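Local structure of sensory box/GGDEF family protein (Caulobacter crescentus, 4YME) at residues M18-A23 with R137-L142; R26-G31 with S130-D135. The protein probably takes part in cyclic di-GMP turnover as a membrane-bound sensory protein, of which this chain is the GGDEF domain, the diguanylate cyclase-type module. All blocks are in the same frame, centred on the assembly; numbering follows the deposited sequence.

Interaction 1 of 2, residues M18-A23 with R137-L142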
loop_
_atom_site.group_PDB
_atom_site.type_symbol
_atom_site.label_atom_id
_atom_site.label_comp_id
_atom_site.label_asym_id
_atom_site.label_seq_id
_atom_site.Cartn_x
_atom_site.Cartn_y
_atom_site.Cartn_z
HETATM N N MSE A 18 -2.335 11.119 -9.570
HETATM C CA MSE A 18 -2.531 12.593 -9.506
HETATM C C MSE A 18 -2.062 13.151 -8.154
HETATM O O MSE A 18 -1.400 14.174 -8.068
HETATM C CB MSE A 18 -3.984 12.984 -9.673
HETATM C CG MSE A 18 -4.500 12.665 -11.004
HETATM SE SE MSE A 18 -6.384 13.134 -11.227
HETATM C CE MSE A 18 -7.290 12.685 -9.586
ATOM N N ARG A 19 -2.447 12.471 -7.099
ATOM C CA ARG A 19 -2.117 12.940 -5.755
ATOM C C ARG A 19 -0.625 12.773 -5.441
ATOM O O ARG A 19 -0.048 13.609 -4.768
ATOM C CB ARG A 19 -3.010 12.277 -4.717
ATOM C CG ARG A 19 -4.459 12.849 -4.723
ATOM C CD ARG A 19 -5.260 12.316 -3.563
ATOM N NE ARG A 19 -4.706 12.817 -2.293
ATOM C CZ ARG A 19 -5.197 12.540 -1.084
ATOM N NH1 ARG A 19 -6.246 11.744 -0.971
ATOM N NH2 ARG A 19 -4.626 13.019 0.000
ATOM N N LEU A 20 -0.009 11.720 -5.981
ATOM C CA LEU A 20 1.437 11.496 -5.802
ATOM C C LEU A 20 2.222 12.574 -6.549
ATOM O O LEU A 20 3.169 13.142 -6.035
ATOM C CB LEU A 20 1.801 10.070 -6.235
ATOM C CG LEU A 20 3.309 9.773 -6.197
ATOM C CD1 LEU A 20 3.904 10.044 -4.829
ATOM C CD2 LEU A 20 3.481 8.276 -6.558
ATOM N N ALA A 21 1.789 12.890 -7.778
ATOM C CA ALA A 21 2.475 13.960 -8.531
ATOM C C ALA A 21 2.385 15.281 -7.771
ATOM O O ALA A 21 3.401 16.027 -7.690
ATOM C CB ALA A 21 1.905 14.088 -9.899
ATOM N N ALA A 22 1.209 15.569 -7.211
ATOM C CA ALA A 22 1.043 16.838 -6.443
ATOM C C ALA A 22 1.905 16.826 -5.182
ATOM O O ALA A 22 2.489 17.846 -4.786
ATOM C CB ALA A 22 -0.408 17.066 -6.112
ATOM N N ALA A 23 2.006 15.661 -4.541
ATOM C CA ALA A 23 2.789 15.504 -3.314
ATOM C C ALA A 23 4.257 15.775 -3.585
ATOM O O ALA A 23 4.928 16.362 -2.746
ATOM C CB ALA A 23 2.608 14.095 -2.733
ATOM N N ARG A 137 12.001 10.661 -9.197
ATOM C CA ARG A 137 11.615 12.064 -9.047
ATOM C C ARG A 137 10.276 12.388 -9.657
ATOM O O ARG A 137 9.840 13.535 -9.589
ATOM C CB ARG A 137 12.691 12.980 -9.657
ATOM C CG ARG A 137 14.108 12.721 -9.147
ATOM C CD ARG A 137 15.053 13.876 -9.625
ATOM N NE ARG A 137 14.841 15.043 -8.769
ATOM C CZ ARG A 137 15.551 15.348 -7.679
ATOM N NH1 ARG A 137 16.604 14.610 -7.310
ATOM N NH2 ARG A 137 15.211 16.418 -6.954
ATOM N N THR A 138 9.606 11.384 -10.244
ATOM C CA THR A 138 8.275 11.482 -10.759
ATOM C C THR A 138 7.408 10.381 -10.140
ATOM O O THR A 138 7.926 9.396 -9.613
ATOM C CB THR A 138 8.218 11.292 -12.269
ATOM O OG1 THR A 138 8.555 9.927 -12.592
ATOM C CG2 THR A 138 9.183 12.226 -12.919
ATOM N N ALA A 139 6.111 10.579 -10.207
ATOM C CA ALA A 139 5.173 9.597 -9.683
ATOM C C ALA A 139 5.379 8.231 -10.292
ATOM O O ALA A 139 5.454 7.219 -9.571
ATOM C CB ALA A 139 3.720 10.050 -9.862
ATOM N N GLU A 140 5.550 8.198 -11.613
ATOM C CA GLU A 140 5.697 6.941 -12.330
ATOM C C GLU A 140 6.986 6.236 -11.968
ATOM O O GLU A 140 6.982 5.004 -11.831
ATOM C CB GLU A 140 5.662 7.227 -13.832
ATOM C CG GLU A 140 4.319 7.728 -14.317
ATOM C CD GLU A 140 3.930 9.183 -13.882
ATOM O OE1 GLU A 140 4.777 10.125 -13.619
ATOM O OE2 GLU A 140 2.684 9.357 -13.774
ATOM N N ALA A 141 8.076 7.010 -11.806
ATOM C CA ALA A 141 9.366 6.452 -11.409
ATOM C C ALA A 141 9.274 5.837 -10.025
ATOM O O ALA A 141 9.741 4.718 -9.829
ATOM C CB ALA A 141 10.447 7.437 -11.448
ATOM N N LEU A 142 8.655 6.543 -9.086
ATOM C CA LEU A 142 8.489 5.999 -7.732
ATOM C C LEU A 142 7.597 4.753 -7.715
ATOM O O LEU A 142 7.873 3.829 -6.929
ATOM C CB LEU A 142 7.862 7.029 -6.814
ATOM C CG LEU A 142 8.819 8.169 -6.474
ATOM C CD1 LEU A 142 8.114 9.339 -5.804
ATOM C CD2 LEU A 142 9.972 7.700 -5.594
#
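Leu20 and Ala139 carry the apolar part of this contact, where helix 13-30 meets the first turn of helix 139-156. With CG anti to the backbone N (chi1 175°), Leu20 reaches alongside the second helix. Its CG lies 3.7 Å from Ala139 CB. The CD2 methyl of Leu20 rests against the backbone carbonyl, 3.8 Å from Ala139 O. The other branch meets a neighbour one turn on, Leu20 CD1 standing 4.4 Å from Leu142 CD1. Small residues permit the close approach: the CA atoms of Ala21 and Ala139 are 5.3 Å apart, and their methyls just touch. Were Leu20 cut back to an alanine, the Ala139 methyl and Leu142 CD1 would probably lose this leucine's contact, and a gap would be likely to open over Val36 and Val88 of the sheet.

The polar bonds do not join the two segments. Thr138 is the N-cap of helix 139-156, its OG1 accepting from Ala141 N at 3.1 Å in a bond of 158°. Glu140 OE2 is hydrogen-bonded to Gln17 NE2, a polar link between the helices. These helices flank the ferredoxin-like core in sequence, one before its first strand and one after its last, and pack side by side against the sheet, as in GGDEF domains.

Interaction 2 of 2, residues R26-G31 with S130-D135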
loop_
_atom_site.group_PDB
_atom_site.type_symbol
_atom_site.label_atom_id
_atom_site.label_comp_id
_atom_site.label_asym_id
_atom_site.label_seq_id
_atom_site.Cartn_x
_atom_site.Cartn_y
_atom_site.Cartn_z
ATOM N N ARG A 26 4.710 19.439 -3.503
ATOM C CA ARG A 26 4.616 19.872 -2.127
ATOM C C ARG A 26 5.926 19.679 -1.341
ATOM O O ARG A 26 6.438 20.620 -0.715
ATOM C CB ARG A 26 3.424 19.214 -1.439
ATOM C CG ARG A 26 3.451 19.330 0.057
ATOM C CD ARG A 26 2.265 18.681 0.716
ATOM N NE ARG A 26 2.507 18.490 2.135
ATOM C CZ ARG A 26 1.545 18.238 3.012
ATOM N NH1 ARG A 26 0.262 18.196 2.628
ATOM N NH2 ARG A 26 1.854 18.084 4.274
ATOM N N VAL A 27 6.499 18.486 -1.437
ATOM C CA VAL A 27 7.616 18.162 -0.588
ATOM C C VAL A 27 8.902 18.793 -1.157
ATOM O O VAL A 27 9.810 19.108 -0.408
ATOM C CB VAL A 27 7.791 16.652 -0.290
ATOM C CG1 VAL A 27 6.525 16.050 0.260
ATOM C CG2 VAL A 27 8.286 15.841 -1.464
ATOM N N GLU A 28 8.978 18.967 -2.471
ATOM C CA GLU A 28 10.142 19.629 -3.064
ATOM C C GLU A 28 10.255 21.039 -2.461
ATOM O O GLU A 28 11.378 21.496 -2.149
ATOM C CB GLU A 28 10.018 19.606 -4.585
ATOM C CG GLU A 28 11.246 20.045 -5.355
ATOM C CD GLU A 28 12.536 19.399 -4.927
ATOM O OE1 GLU A 28 12.655 18.166 -4.720
ATOM O OE2 GLU A 28 13.506 20.154 -4.868
ATOM N N ALA A 29 9.106 21.704 -2.246
ATOM C CA ALA A 29 9.062 23.040 -1.628
ATOM C C ALA A 29 9.175 23.018 -0.122
ATOM O O ALA A 29 9.776 23.942 0.472
ATOM C CB ALA A 29 7.821 23.760 -2.029
ATOM N N SER A 30 8.508 22.082 0.552
ATOM C CA SER A 30 8.415 22.083 1.995
ATOM C C SER A 30 9.579 21.430 2.692
ATOM O O SER A 30 9.826 21.716 3.851
ATOM C CB SER A 30 7.104 21.349 2.422
ATOM O OG SER A 30 7.293 19.941 2.253
ATOM N N GLY A 31 10.223 20.455 2.036
ATOM C CA GLY A 31 11.281 19.670 2.693
ATOM C C GLY A 31 10.801 18.473 3.490
ATOM O O GLY A 31 11.600 17.762 4.123
ATOM N N SER A 130 9.924 2.782 -1.815
ATOM C CA SER A 130 10.718 3.719 -2.597
ATOM C C SER A 130 10.674 5.088 -1.971
ATOM O O SER A 130 9.618 5.557 -1.508
ATOM C CB SER A 130 10.206 3.802 -4.018
ATOM O OG SER A 130 10.115 2.507 -4.551
ATOM N N LEU A 131 11.818 5.794 -1.938
ATOM C CA LEU A 131 11.932 7.097 -1.310
ATOM C C LEU A 131 12.208 8.159 -2.347
ATOM O O LEU A 131 13.011 7.963 -3.275
ATOM C CB LEU A 131 13.108 7.071 -0.306
ATOM C CG LEU A 131 13.065 5.997 0.781
ATOM C CD1 LEU A 131 14.356 5.994 1.643
ATOM C CD2 LEU A 131 11.834 6.182 1.591
ATOM N N TYR A 132 11.521 9.285 -2.251
ATOM C CA TYR A 132 11.796 10.450 -3.062
ATOM C C TYR A 132 13.003 11.229 -2.455
ATOM O O TYR A 132 13.053 11.365 -1.236
ATOM C CB TYR A 132 10.556 11.368 -3.071
ATOM C CG TYR A 132 10.767 12.672 -3.807
ATOM C CD1 TYR A 132 10.615 12.743 -5.198
ATOM C CD2 TYR A 132 11.103 13.833 -3.137
ATOM C CE1 TYR A 132 10.830 13.920 -5.878
ATOM C CE2 TYR A 132 11.349 15.005 -3.828
ATOM C CZ TYR A 132 11.215 15.039 -5.198
ATOM O OH TYR A 132 11.415 16.226 -5.879
ATOM N N PRO A 133 13.955 11.690 -3.280
ATOM C CA PRO A 133 14.038 11.551 -4.721
ATOM C C PRO A 133 14.978 10.435 -5.215
ATOM O O PRO A 133 15.062 10.214 -6.415
ATOM C CB PRO A 133 14.644 12.903 -5.147
ATOM C CG PRO A 133 15.516 13.221 -4.055
ATOM C CD PRO A 133 14.855 12.755 -2.796
ATOM N N ASP A 134 15.639 9.738 -4.322
ATOM C CA ASP A 134 16.670 8.789 -4.730
ATOM C C ASP A 134 16.148 7.650 -5.546
ATOM O O ASP A 134 16.836 7.177 -6.448
ATOM C CB ASP A 134 17.390 8.251 -3.514
ATOM C CG ASP A 134 18.204 9.339 -2.780
ATOM O OD1 ASP A 134 18.486 10.420 -3.358
ATOM O OD2 ASP A 134 18.523 9.121 -1.589
ATOM N N ASP A 135 14.904 7.222 -5.260
ATOM C CA ASP A 135 14.264 6.149 -5.981
ATOM C C ASP A 135 13.320 6.618 -7.093
ATOM O O ASP A 135 12.557 5.823 -7.622
ATOM C CB ASP A 135 13.535 5.209 -5.012
ATOM C CG ASP A 135 14.435 4.587 -4.018
ATOM O OD1 ASP A 135 15.604 4.201 -4.421
ATOM O OD2 ASP A 135 14.096 4.477 -2.824
#
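Val27 and Glu28, near the C-terminal end of helix 13-30, face Tyr132 and Pro133, where strand 125-131 runs out into a turn, with the backbones well apart, 9.1 Å between the CA atoms of Val27 and Tyr132, so that side chains must bridge the distance. Tyr132 spans most of it. Its hydroxyl gives a short hydrogen bond to the carboxylate of Glu28, 2.6 Å from OH to OE1, meeting the anti side and lying 28° out of the carboxylate plane. The carboxylate is turned 70° against the ring, and Glu28 bends at chi2 (49°) to bring OE1 to the ring's edge. Farther back along the ring, Val27 CG2 approaches obliquely, 3.8 Å from Tyr132 CD2. One ring face is covered by the residue next in the chain: the peptide before Pro133 is cis, and Pro133 CB sits 3.8 Å above the ring centre. The turn that follows is closed on itself, since Leu131 N donates to Asp135 OD2 at 2.8 Å while Asp135 N returns a bond to Leu131 O. A long, weak ion pair with Arg137 adds to the surroundings of Glu28. Val27 and Tyr132 both rest on Leu34 of strand 33-41, while Leu131 turns to Ala35 and to helix 95-109, which packs on the other face of the sheet.

In the fold
Both interactions bring helix 13-30 against the chain's C-terminal part, interaction 1 midway along the helix and interaction 2 near its end. Their centres lie 10 Å apart, and the loop between strand 125-131 and helix 139-156 connects them, with Arg137 packed on Tyr132. Interaction 1 is helix against helix: buried and apolar, with its polar bonds at the margin. Interaction 2 is helix against a turn, and its chemistry is mixed, a buried aromatic ring reaching out to an exposed carboxylate. Here the nearer backbones of interaction 1 meet through small and aliphatic residues, while the wider separation in interaction 2 is crossed by a tyrosine.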